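Phosphomethylpyrimidine kinase (Pyrococcus furiosus, PDB 2PB9) probably makes thiamine phosphate through this C-terminal ThiN domain, while the kinase portion of the whole enzyme probably phosphorylates hydroxymethylpyrimidine and its monophosphate. Local coordinates at residues S38-T47 with V82-R93. Numbering follows the deposited sequence.
Sequences SLPLPYARST and VLTYMRFYPEYR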
ATOM      1  N   SER A  38       6.736  18.779 -26.587  1.00 30.72           N
ATOM      2  CA  SER A  38       6.996  20.082 -26.008  1.00 31.40           C
ATOM      3  C   SER A  38       7.691  21.070 -26.929  1.00 32.10           C
ATOM      4  O   SER A  38       8.228  20.703 -27.974  1.00 31.32           O
ATOM      5  CB  SER A  38       7.841  19.898 -24.745  1.00 29.57           C
ATOM      6  OG  SER A  38       8.322  21.133 -24.271  1.00 27.41           O
ATOM      7  N   LEU A  39       7.648  22.339 -26.529  1.00 33.25           N
ATOM      8  CA  LEU A  39       8.336  23.393 -27.259  1.00 33.44           C
ATOM      9  C   LEU A  39       9.754  23.243 -26.749  1.00 34.14           C
ATOM     10  O   LEU A  39       9.976  22.724 -25.656  1.00 32.96           O
ATOM     11  CB  LEU A  39       7.819  24.785 -26.874  1.00 31.50           C
ATOM     12  CG  LEU A  39       6.501  25.299 -27.456  1.00 30.31           C
ATOM     13  CD1 LEU A  39       6.062  26.524 -26.689  1.00 27.25           C
ATOM     14  CD2 LEU A  39       6.676  25.613 -28.931  1.00 28.46           C
ATOM     15  N   PRO A  40      10.699  23.687 -27.554  1.00 36.11           N
ATOM     16  CA  PRO A  40      12.108  23.621 -27.162  1.00 36.62           C
ATOM     17  C   PRO A  40      12.466  24.637 -26.070  1.00 37.21           C
ATOM     18  O   PRO A  40      11.743  25.623 -25.919  1.00 36.94           O
ATOM     19  CB  PRO A  40      12.855  24.055 -28.428  1.00 36.51           C
ATOM     20  CG  PRO A  40      11.926  24.983 -29.107  1.00 20.00           C
ATOM     21  CD  PRO A  40      10.543  24.529 -28.733  1.00 20.00           C
ATOM     22  N   LEU A  41      13.512  24.386 -25.324  1.00 38.52           N
ATOM     23  CA  LEU A  41      13.909  25.348 -24.298  1.00 40.96           C
ATOM     24  C   LEU A  41      14.527  26.539 -25.042  1.00 41.93           C
ATOM     25  O   LEU A  41      14.996  26.403 -26.176  1.00 41.91           O
ATOM     26  CB  LEU A  41      14.946  24.750 -23.343  1.00 41.45           C
ATOM     27  CG  LEU A  41      14.596  23.438 -22.648  1.00 42.22           C
ATOM     28  CD1 LEU A  41      14.439  22.344 -23.703  1.00 44.29           C
ATOM     29  CD2 LEU A  41      15.692  23.070 -21.654  1.00 40.39           C
ATOM     30  N   PRO A  42      14.570  27.712 -24.402  1.00 42.07           N
ATOM     31  CA  PRO A  42      14.082  27.965 -23.047  1.00 42.12           C
ATOM     32  C   PRO A  42      12.600  28.279 -23.006  1.00 41.64           C
ATOM     33  O   PRO A  42      12.076  28.661 -21.962  1.00 42.55           O
ATOM     34  CB  PRO A  42      14.923  29.154 -22.611  1.00 43.07           C
ATOM     35  CG  PRO A  42      14.976  29.957 -23.883  1.00 43.13           C
ATOM     36  CD  PRO A  42      15.249  28.902 -24.947  1.00 42.27           C
ATOM     37  N   TYR A  43      11.919  28.117 -24.135  1.00 40.68           N
ATOM     38  CA  TYR A  43      10.489  28.413 -24.182  1.00 40.32           C
ATOM     39  C   TYR A  43       9.592  27.416 -23.464  1.00 39.22           C
ATOM     40  O   TYR A  43       8.436  27.721 -23.172  1.00 39.25           O
ATOM     41  CB  TYR A  43      10.047  28.575 -25.629  1.00 39.93           C
ATOM     42  CG  TYR A  43      10.795  29.696 -26.280  1.00 40.52           C
ATOM     43  CD1 TYR A  43      10.773  30.978 -25.727  1.00 40.31           C
ATOM     44  CD2 TYR A  43      11.572  29.474 -27.406  1.00 40.97           C
ATOM     45  CE1 TYR A  43      11.510  32.009 -26.274  1.00 40.70           C
ATOM     46  CE2 TYR A  43      12.317  30.505 -27.965  1.00 42.62           C
ATOM     47  CZ  TYR A  43      12.284  31.768 -27.391  1.00 40.60           C
ATOM     48  OH  TYR A  43      13.044  32.779 -27.925  1.00 41.54           O
ATOM     49  N   ALA A  44      10.130  26.236 -23.173  1.00 38.18           N
ATOM     50  CA  ALA A  44       9.380  25.204 -22.475  1.00 37.35           C
ATOM     51  C   ALA A  44       9.439  25.465 -20.966  1.00 36.64           C
ATOM     52  O   ALA A  44      10.231  24.861 -20.253  1.00 35.99           O
ATOM     53  CB  ALA A  44       9.965  23.836 -22.805  1.00 37.33           C
ATOM     54  N   ARG A  45       8.588  26.364 -20.482  1.00 36.82           N
ATOM     55  CA  ARG A  45       8.570  26.711 -19.069  1.00 36.86           C
ATOM     56  C   ARG A  45       7.370  26.129 -18.305  1.00 35.37           C
ATOM     57  O   ARG A  45       7.354  26.101 -17.076  1.00 35.48           O
ATOM     58  CB  ARG A  45       8.620  28.243 -18.928  1.00 40.18           C
ATOM     59  CG  ARG A  45       8.720  28.790 -17.485  1.00 45.74           C
ATOM     60  CD  ARG A  45       9.924  28.229 -16.728  1.00 48.18           C
ATOM     61  NE  ARG A  45      10.931  27.713 -17.652  1.00 51.98           N
ATOM     62  CZ  ARG A  45      12.138  27.279 -17.304  1.00 52.36           C
ATOM     63  NH1 ARG A  45      12.525  27.292 -16.031  1.00 52.19           N
ATOM     64  NH2 ARG A  45      12.958  26.824 -18.241  1.00 52.11           N
ATOM     65  N   SER A  46       6.363  25.656 -19.022  1.00 33.60           N
ATOM     66  CA  SER A  46       5.208  25.079 -18.349  1.00 33.05           C
ATOM     67  C   SER A  46       4.493  24.076 -19.244  1.00 32.78           C
ATOM     68  O   SER A  46       4.789  23.979 -20.436  1.00 31.47           O
ATOM     69  CB  SER A  46       4.232  26.183 -17.923  1.00 31.56           C
ATOM     70  OG  SER A  46       3.700  26.846 -19.050  1.00 30.33           O
ATOM     71  N   THR A  47       3.559  23.327 -18.663  1.00 32.23           N
ATOM     72  CA  THR A  47       2.799  22.341 -19.423  1.00 32.89           C
ATOM     73  C   THR A  47       2.010  23.044 -20.535  1.00 33.10           C
ATOM     74  O   THR A  47       1.519  22.413 -21.476  1.00 32.29           O
ATOM     75  CB  THR A  47       1.808  21.591 -18.526  1.00 33.47           C
ATOM     76  OG1 THR A  47       0.713  22.458 -18.201  1.00 33.17           O
ATOM     77  CG2 THR A  47       2.501  21.118 -17.248  1.00 32.69           C
ATOM     78  N   VAL A  82       8.015  15.090 -19.165  1.00 21.84           N
ATOM     79  CA  VAL A  82       8.876  15.399 -20.297  1.00 21.84           C
ATOM     80  C   VAL A  82       9.623  16.698 -20.043  1.00 21.66           C
ATOM     81  O   VAL A  82      10.789  16.831 -20.399  1.00 22.92           O
ATOM     82  CB  VAL A  82       8.072  15.498 -21.635  1.00 20.71           C
ATOM     83  CG1 VAL A  82       7.592  16.914 -21.883  1.00 23.26           C
ATOM     84  CG2 VAL A  82       8.930  15.057 -22.783  1.00 20.91           C
ATOM     85  N   LEU A  83       8.950  17.643 -19.401  1.00 22.25           N
ATOM     86  CA  LEU A  83       9.541  18.934 -19.099  1.00 23.26           C
ATOM     87  C   LEU A  83      10.727  18.732 -18.158  1.00 23.98           C
ATOM     88  O   LEU A  83      11.808  19.273 -18.389  1.00 25.78           O
ATOM     89  CB  LEU A  83       8.473  19.852 -18.477  1.00 23.79           C
ATOM     90  CG  LEU A  83       8.317  21.284 -19.041  1.00 23.75           C
ATOM     91  CD1 LEU A  83       8.533  21.303 -20.546  1.00 21.91           C
ATOM     92  CD2 LEU A  83       6.935  21.818 -18.703  1.00 22.02           C
ATOM     93  N   THR A  84      10.527  17.932 -17.114  1.00 23.91           N
ATOM     94  CA  THR A  84      11.576  17.635 -16.139  1.00 24.35           C
ATOM     95  C   THR A  84      12.714  16.844 -16.791  1.00 26.43           C
ATOM     96  O   THR A  84      13.900  17.055 -16.504  1.00 27.37           O
ATOM     97  CB  THR A  84      10.999  16.819 -14.954  1.00 24.60           C
ATOM     98  OG1 THR A  84      10.167  17.667 -14.157  1.00 24.51           O
ATOM     99  CG2 THR A  84      12.110  16.223 -14.089  1.00 23.25           C
ATOM    100  N   TYR A  85      12.337  15.926 -17.672  1.00 26.62           N
ATOM    101  CA  TYR A  85      13.297  15.091 -18.375  1.00 26.16           C
ATOM    102  C   TYR A  85      14.222  15.972 -19.220  1.00 28.17           C
ATOM    103  O   TYR A  85      15.420  15.721 -19.304  1.00 26.40           O
ATOM    104  CB  TYR A  85      12.536  14.104 -19.256  1.00 23.00           C
ATOM    105  CG  TYR A  85      13.378  13.049 -19.919  1.00 22.42           C
ATOM    106  CD1 TYR A  85      13.471  11.759 -19.382  1.00 22.16           C
ATOM    107  CD2 TYR A  85      14.021  13.309 -21.131  1.00 23.23           C
ATOM    108  CE1 TYR A  85      14.175  10.752 -20.043  1.00 21.96           C
ATOM    109  CE2 TYR A  85      14.724  12.316 -21.806  1.00 23.52           C
ATOM    110  CZ  TYR A  85      14.796  11.038 -21.258  1.00 24.82           C
ATOM    111  OH  TYR A  85      15.478  10.056 -21.945  1.00 25.82           O
HETATM  112  N   MSE A  86      13.657  17.011 -19.834  1.00 31.85           N
HETATM  113  CA  MSE A  86      14.432  17.929 -20.670  1.00 35.23           C
HETATM  114  C   MSE A  86      15.532  18.638 -19.883  1.00 35.82           C
HETATM  115  O   MSE A  86      16.553  19.042 -20.442  1.00 33.50           O
HETATM  116  CB  MSE A  86      13.504  18.955 -21.329  1.00 36.61           C
HETATM  117  CG  MSE A  86      12.684  18.365 -22.474  1.00 42.73           C
HETATM  118 SE   MSE A  86      11.127  19.395 -23.018  1.00 50.81          SE
HETATM  119  CE  MSE A  86      11.940  20.528 -24.354  1.00 46.66           C
ATOM    120  N   ARG A  87      15.318  18.794 -18.582  1.00 37.34           N
ATOM    121  CA  ARG A  87      16.306  19.435 -17.734  1.00 39.52           C
ATOM    122  C   ARG A  87      17.608  18.638 -17.780  1.00 39.37           C
ATOM    123  O   ARG A  87      18.658  19.121 -17.357  1.00 39.58           O
ATOM    124  CB  ARG A  87      15.794  19.509 -16.296  1.00 41.82           C
ATOM    125  CG  ARG A  87      15.245  20.869 -15.906  1.00 45.16           C
ATOM    126  CD  ARG A  87      14.421  20.793 -14.631  1.00 48.06           C
ATOM    127  NE  ARG A  87      15.144  20.132 -13.549  1.00 52.10           N
ATOM    128  CZ  ARG A  87      14.563  19.652 -12.453  1.00 53.79           C
ATOM    129  NH1 ARG A  87      13.245  19.767 -12.294  1.00 53.70           N
ATOM    130  NH2 ARG A  87      15.296  19.042 -11.525  1.00 53.12           N
ATOM    131  N   PHE A  88      17.529  17.420 -18.306  1.00 38.21           N
ATOM    132  CA  PHE A  88      18.686  16.545 -18.403  1.00 36.45           C
ATOM    133  C   PHE A  88      19.032  16.243 -19.852  1.00 36.44           C
ATOM    134  O   PHE A  88      20.199  16.091 -20.202  1.00 37.54           O
ATOM    135  CB  PHE A  88      18.400  15.253 -17.648  1.00 36.11           C
ATOM    136  CG  PHE A  88      18.144  15.465 -16.188  1.00 36.26           C
ATOM    137  CD1 PHE A  88      19.195  15.564 -15.290  1.00 35.20           C
ATOM    138  CD2 PHE A  88      16.848  15.624 -15.718  1.00 37.45           C
ATOM    139  CE1 PHE A  88      18.959  15.818 -13.946  1.00 36.00           C
ATOM    140  CE2 PHE A  88      16.606  15.880 -14.374  1.00 37.68           C
ATOM    141  CZ  PHE A  88      17.666  15.977 -13.488  1.00 36.16           C
ATOM    142  N   TYR A  89      18.010  16.150 -20.693  1.00 36.15           N
ATOM    143  CA  TYR A  89      18.205  15.883 -22.108  1.00 35.00           C
ATOM    144  C   TYR A  89      17.221  16.758 -22.840  1.00 35.18           C
ATOM    145  O   TYR A  89      16.151  16.304 -23.240  1.00 34.79           O
ATOM    146  CB  TYR A  89      17.932  14.422 -22.414  1.00 35.00           C
ATOM    147  CG  TYR A  89      18.663  13.502 -21.481  1.00 36.99           C
ATOM    148  CD1 TYR A  89      18.071  13.070 -20.289  1.00 36.28           C
ATOM    149  CD2 TYR A  89      19.962  13.076 -21.771  1.00 35.66           C
ATOM    150  CE1 TYR A  89      18.754  12.232 -19.413  1.00 37.23           C
ATOM    151  CE2 TYR A  89      20.651  12.241 -20.907  1.00 35.72           C
ATOM    152  CZ  TYR A  89      20.044  11.819 -19.731  1.00 37.56           C
ATOM    153  OH  TYR A  89      20.725  10.969 -18.888  1.00 39.02           O
ATOM    154  N   PRO A  90      17.575  18.040 -23.013  1.00 35.60           N
ATOM    155  CA  PRO A  90      16.766  19.059 -23.687  1.00 36.20           C
ATOM    156  C   PRO A  90      16.279  18.734 -25.097  1.00 36.86           C
ATOM    157  O   PRO A  90      15.406  19.416 -25.615  1.00 37.90           O
ATOM    158  CB  PRO A  90      17.661  20.300 -23.631  1.00 35.88           C
ATOM    159  CG  PRO A  90      19.057  19.728 -23.535  1.00 33.91           C
ATOM    160  CD  PRO A  90      18.862  18.607 -22.571  1.00 34.47           C
ATOM    161  N   GLU A  91      16.829  17.696 -25.714  1.00 37.79           N
ATOM    162  CA  GLU A  91      16.409  17.317 -27.058  1.00 39.39           C
ATOM    163  C   GLU A  91      15.198  16.393 -27.036  1.00 38.32           C
ATOM    164  O   GLU A  91      14.519  16.221 -28.045  1.00 39.43           O
ATOM    165  CB  GLU A  91      17.552  16.624 -27.799  1.00 43.41           C
ATOM    166  CG  GLU A  91      18.793  17.481 -27.936  1.00 51.98           C
ATOM    167  CD  GLU A  91      18.558  18.717 -28.793  1.00 56.83           C
ATOM    168  OE1 GLU A  91      17.596  19.470 -28.507  1.00 59.66           O
ATOM    169  OE2 GLU A  91      19.337  18.935 -29.751  1.00 59.67           O
ATOM    170  N   TYR A  92      14.919  15.802 -25.884  1.00 35.87           N
ATOM    171  CA  TYR A  92      13.801  14.882 -25.781  1.00 34.00           C
ATOM    172  C   TYR A  92      12.532  15.535 -25.278  1.00 31.97           C
ATOM    173  O   TYR A  92      12.228  15.489 -24.086  1.00 31.24           O
ATOM    174  CB  TYR A  92      14.189  13.708 -24.888  1.00 35.90           C
ATOM    175  CG  TYR A  92      15.256  12.856 -25.517  1.00 36.41           C
ATOM    176  CD1 TYR A  92      16.546  13.355 -25.710  1.00 37.59           C
ATOM    177  CD2 TYR A  92      14.957  11.586 -26.003  1.00 36.71           C
ATOM    178  CE1 TYR A  92      17.513  12.614 -26.383  1.00 37.66           C
ATOM    179  CE2 TYR A  92      15.918  10.830 -26.679  1.00 37.99           C
ATOM    180  CZ  TYR A  92      17.191  11.353 -26.867  1.00 38.03           C
ATOM    181  OH  TYR A  92      18.133  10.624 -27.550  1.00 39.03           O
ATOM    182  N   ARG A  93      11.784  16.131 -26.202  1.00 30.43           N
ATOM    183  CA  ARG A  93      10.550  16.805 -25.851  1.00 29.10           C
ATOM    184  C   ARG A  93       9.285  16.087 -26.252  1.00 29.75           C
ATOM    185  O   ARG A  93       8.232  16.704 -26.408  1.00 30.14           O
ATOM    186  CB  ARG A  93      10.532  18.217 -26.419  1.00 29.77           C
ATOM    187  CG  ARG A  93      11.343  18.405 -27.663  1.00 29.34           C
ATOM    188  CD  ARG A  93      12.173  19.651 -27.500  1.00 28.00           C
ATOM    189  NE  ARG A  93      12.455  20.270 -28.783  1.00 30.97           N
ATOM    190  CZ  ARG A  93      11.532  20.790 -29.583  1.00 30.72           C
ATOM    191  NH1 ARG A  93      10.254  20.771 -29.232  1.00 30.62           N
ATOM    192  NH2 ARG A  93      11.893  21.325 -30.739  1.00 31.55           N
TER
HETATM  193  O   HOH W   1      15.243  21.740 -26.617  1.00 25.23           O
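S38 and R93 meet backbone to backbone: S38 N donates to R93 O over 2.6 Å, in the carbonyl plane and nearly straight (167°), while S38 CB lies 3.6 Å from R93 CB. The R93 side chain crosses P40 at a slant, with P40 N 3.4 Å from NH1, over one face of the guanidinium near its rim, and with P40 CB near NH2. The selenomethionine M86 packs against the S38 side chain. The S38 hydroxyl, anti to its own nitrogen (chi1 170°), is turned to L39 O, to which OG donates over 2.7 Å, and this also brings OG to 3.5 Å from M86 SE. With an alanine here the hydroxyl is gone, and L39 O would probably lose this donor while a small gap opened beside the selenium. Strands 35-38 and 94-98 are antiparallel neighbours in the mixed sheet of the ThiN domain, and the S38–R93 bond lies where one ends and the other is about to begin; the loop after the first packs on the last turn of helix 77-86, and on P90 and R93 beyond it. L83 divides its branches, CD1 reaching A44 CB at 3.7 Å and CD2 the backbone of S46. Nearer the surface, L41 CD2 lies 3.9 Å from P90 CB, and a water donates to P90 O and weakly accepts from L41 N. Farther out, D49 OD2 accepts from the backbone nitrogens of R45 and S46, tying down the loop, while V50 touches both S38 and L83.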